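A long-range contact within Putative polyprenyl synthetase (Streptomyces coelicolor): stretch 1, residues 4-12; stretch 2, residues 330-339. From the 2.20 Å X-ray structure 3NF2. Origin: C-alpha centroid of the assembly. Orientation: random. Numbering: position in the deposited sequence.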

# COMPACT_ATOMS: atom_id res chain seq x y z
N ASP A 4 21.17 -2.83 30.95
CA ASP A 4 20.15 -3.72 30.34
C ASP A 4 19.34 -2.95 29.31
O ASP A 4 18.57 -3.54 28.53
CB ASP A 4 19.23 -4.31 31.42
CG ASP A 4 18.67 -5.68 31.04
OD1 ASP A 4 19.13 -6.69 31.62
OD2 ASP A 4 17.76 -5.77 30.18
N VAL A 5 19.52 -1.63 29.29
CA VAL A 5 18.79 -0.73 28.39
C VAL A 5 19.15 -1.00 26.93
O VAL A 5 18.28 -1.26 26.11
CB VAL A 5 19.04 0.76 28.72
CG1 VAL A 5 17.99 1.64 28.04
CG2 VAL A 5 19.03 0.99 30.24
N THR A 6 20.45 -0.95 26.62
CA THR A 6 20.94 -1.22 25.27
C THR A 6 20.98 -2.73 24.95
O THR A 6 21.15 -3.12 23.80
CB THR A 6 22.34 -0.59 25.03
OG1 THR A 6 23.13 -0.71 26.22
CG2 THR A 6 22.21 0.88 24.65
N ALA A 7 20.82 -3.55 25.99
CA ALA A 7 20.74 -5.00 25.83
C ALA A 7 19.43 -5.41 25.16
O ALA A 7 19.40 -6.35 24.36
CB ALA A 7 20.89 -5.70 27.17
N LEU A 8 18.35 -4.71 25.49
CA LEU A 8 17.04 -4.97 24.90
C LEU A 8 16.95 -4.51 23.45
O LEU A 8 16.34 -5.18 22.62
CB LEU A 8 15.92 -4.30 25.72
CG LEU A 8 15.63 -4.81 27.12
CD1 LEU A 8 14.53 -3.96 27.75
CD2 LEU A 8 15.23 -6.28 27.11
N LEU A 9 17.56 -3.35 23.15
CA LEU A 9 17.60 -2.82 21.79
C LEU A 9 18.41 -3.72 20.86
O LEU A 9 18.03 -3.93 19.70
CB LEU A 9 18.17 -1.39 21.77
CG LEU A 9 17.46 -0.27 22.54
CD1 LEU A 9 18.21 1.04 22.35
CD2 LEU A 9 16.00 -0.11 22.13
N GLU A 10 19.51 -4.26 21.39
CA GLU A 10 20.31 -5.29 20.73
C GLU A 10 19.48 -6.56 20.50
O GLU A 10 19.47 -7.11 19.40
CB GLU A 10 21.55 -5.61 21.58
CG GLU A 10 22.28 -6.92 21.25
CD GLU A 10 23.34 -6.77 20.17
OE1 GLU A 10 23.09 -6.11 19.13
OE2 GLU A 10 24.44 -7.34 20.35
N ARG A 11 18.79 -7.00 21.55
CA ARG A 11 17.93 -8.18 21.52
C ARG A 11 16.88 -8.12 20.40
O ARG A 11 16.68 -9.10 19.69
CB ARG A 11 17.24 -8.35 22.87
CG ARG A 11 16.45 -9.62 23.06
CD ARG A 11 15.28 -9.35 23.98
NE ARG A 11 14.94 -10.50 24.80
CZ ARG A 11 13.91 -10.56 25.64
NH1 ARG A 11 13.10 -9.52 25.77
NH2 ARG A 11 13.70 -11.66 26.35
N GLY A 12 16.24 -6.96 20.24
CA GLY A 12 15.22 -6.75 19.21
C GLY A 12 15.78 -6.68 17.80
O GLY A 12 15.19 -7.23 16.86
N ASP A 330 9.18 -4.03 34.35
CA ASP A 330 10.42 -3.29 34.57
C ASP A 330 11.13 -2.96 33.26
O ASP A 330 11.69 -1.87 33.10
CB ASP A 330 11.37 -4.09 35.48
CG ASP A 330 11.17 -3.81 36.97
OD1 ASP A 330 12.16 -3.92 37.73
OD2 ASP A 330 10.03 -3.48 37.39
N ARG A 331 11.10 -3.91 32.33
CA ARG A 331 11.73 -3.73 31.03
C ARG A 331 10.97 -2.70 30.18
O ARG A 331 11.59 -1.86 29.52
CB ARG A 331 11.87 -5.08 30.31
CG ARG A 331 13.12 -5.86 30.73
CD ARG A 331 13.10 -7.29 30.21
NE ARG A 331 14.46 -7.85 30.13
CZ ARG A 331 14.75 -9.07 29.68
NH1 ARG A 331 16.02 -9.47 29.64
NH2 ARG A 331 13.79 -9.89 29.28
N PHE A 332 9.64 -2.74 30.24
CA PHE A 332 8.79 -1.77 29.56
C PHE A 332 8.97 -0.35 30.12
O PHE A 332 8.95 0.63 29.37
CB PHE A 332 7.33 -2.18 29.69
CG PHE A 332 6.83 -3.05 28.58
CD1 PHE A 332 6.72 -4.42 28.75
CD2 PHE A 332 6.42 -2.49 27.37
CE1 PHE A 332 6.23 -5.21 27.72
CE2 PHE A 332 5.93 -3.28 26.34
CZ PHE A 332 5.84 -4.64 26.51
N THR A 333 9.13 -0.27 31.44
CA THR A 333 9.39 0.98 32.15
C THR A 333 10.73 1.61 31.74
O THR A 333 10.81 2.83 31.59
CB THR A 333 9.30 0.74 33.69
OG1 THR A 333 7.93 0.53 34.06
CG2 THR A 333 9.89 1.91 34.50
N ALA A 334 11.75 0.80 31.52
CA ALA A 334 13.08 1.31 31.20
C ALA A 334 13.21 1.83 29.77
O ALA A 334 14.01 2.74 29.51
CB ALA A 334 14.14 0.24 31.47
N LEU A 335 12.44 1.26 28.84
CA LEU A 335 12.38 1.76 27.47
C LEU A 335 11.75 3.15 27.44
O LEU A 335 12.24 4.04 26.75
CB LEU A 335 11.59 0.81 26.57
CG LEU A 335 12.32 -0.46 26.13
CD1 LEU A 335 11.34 -1.47 25.59
CD2 LEU A 335 13.41 -0.17 25.11
N ALA A 336 10.70 3.31 28.24
CA ALA A 336 10.01 4.58 28.41
C ALA A 336 10.93 5.71 28.90
O ALA A 336 10.79 6.85 28.46
CB ALA A 336 8.80 4.43 29.32
N ASP A 337 11.86 5.38 29.78
CA ASP A 337 12.84 6.36 30.23
C ASP A 337 13.90 6.64 29.17
O ASP A 337 14.37 7.77 29.06
CB ASP A 337 13.50 5.94 31.55
CG ASP A 337 12.49 5.56 32.63
OD1 ASP A 337 11.27 5.79 32.45
OD2 ASP A 337 12.92 5.01 33.67
N PHE A 338 14.27 5.62 28.39
CA PHE A 338 15.24 5.79 27.30
C PHE A 338 14.72 6.73 26.22
O PHE A 338 15.48 7.48 25.61
CB PHE A 338 15.63 4.44 26.66
CG PHE A 338 16.55 4.57 25.46
CD1 PHE A 338 16.05 4.53 24.16
CD2 PHE A 338 17.92 4.76 25.64
CE1 PHE A 338 16.90 4.67 23.06
CE2 PHE A 338 18.78 4.89 24.54
CZ PHE A 338 18.26 4.85 23.25
N VAL A 339 13.41 6.67 26.00
CA VAL A 339 12.72 7.48 25.00
C VAL A 339 12.87 8.99 25.24
O VAL A 339 12.94 9.76 24.28
CB VAL A 339 11.25 7.00 24.86
CG1 VAL A 339 10.27 8.17 24.75
CG2 VAL A 339 11.11 6.06 23.66

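Two helices from opposite ends of the chain, 5-12 and 330-339, cross almost at right angles (99° between their N-to-C directions), their axes 10.3 Å apart at closest approach. The backbones come nearest at Val-5 and Ala-334, whose CA atoms lie 6.7 Å apart. The methyl of Ala-334 points toward the first helix but stops short of contact, leaving a shallow floor between the longer side chains of Arg-331, Leu-335 and Phe-338. Val-5 leans over this low point: its CG1 lies 4.4 Å from Ala-334 O and packs 3.9 Å from Phe-338 CB. One turn on, Leu-8 and Leu-9, both m,t rotamers and both buried, point toward the second helix. Leu-8 fits between Arg-331 and Leu-335, with CD1 4.4 Å from Leu-335 CG and CD2 3.5 Å from Arg-331 NE, over one face of the guanidinium, where a flat cation accepts an apolar neighbor. Leu-9 fits between Leu-335 and Phe-338: Leu-9 CD2 meets Leu-335 CD2 at 3.9 Å. Leu-9 CD1 sits over the Phe-338 ring in a CH-pi contact, 4.2 Å from the ring centroid and 3.9 Å from Phe-338 CZ. Leu-335 leaves its backbone sideways, yet its branched end reaches in to touch both leucines. The charged groups gather at the Arg-331 end. Asp-4 OD2 approaches the edge of the Arg-331 guanidinium, 3.9 Å from Arg-331 NE, in a long salt bridge. Arg-11 NH2 comes within 3.4 Å of Arg-331 NH2, a pairing of two donors and like charges that offers no hydrogen bond; Arg-11 NH1 and NH2 are satisfied elsewhere in the structure. No hydrogen bond links the stretches; the 463 Å² buried between them, both sides summed, is covered by fitted side chains, Arg-331 contributing most, with one long salt bridge.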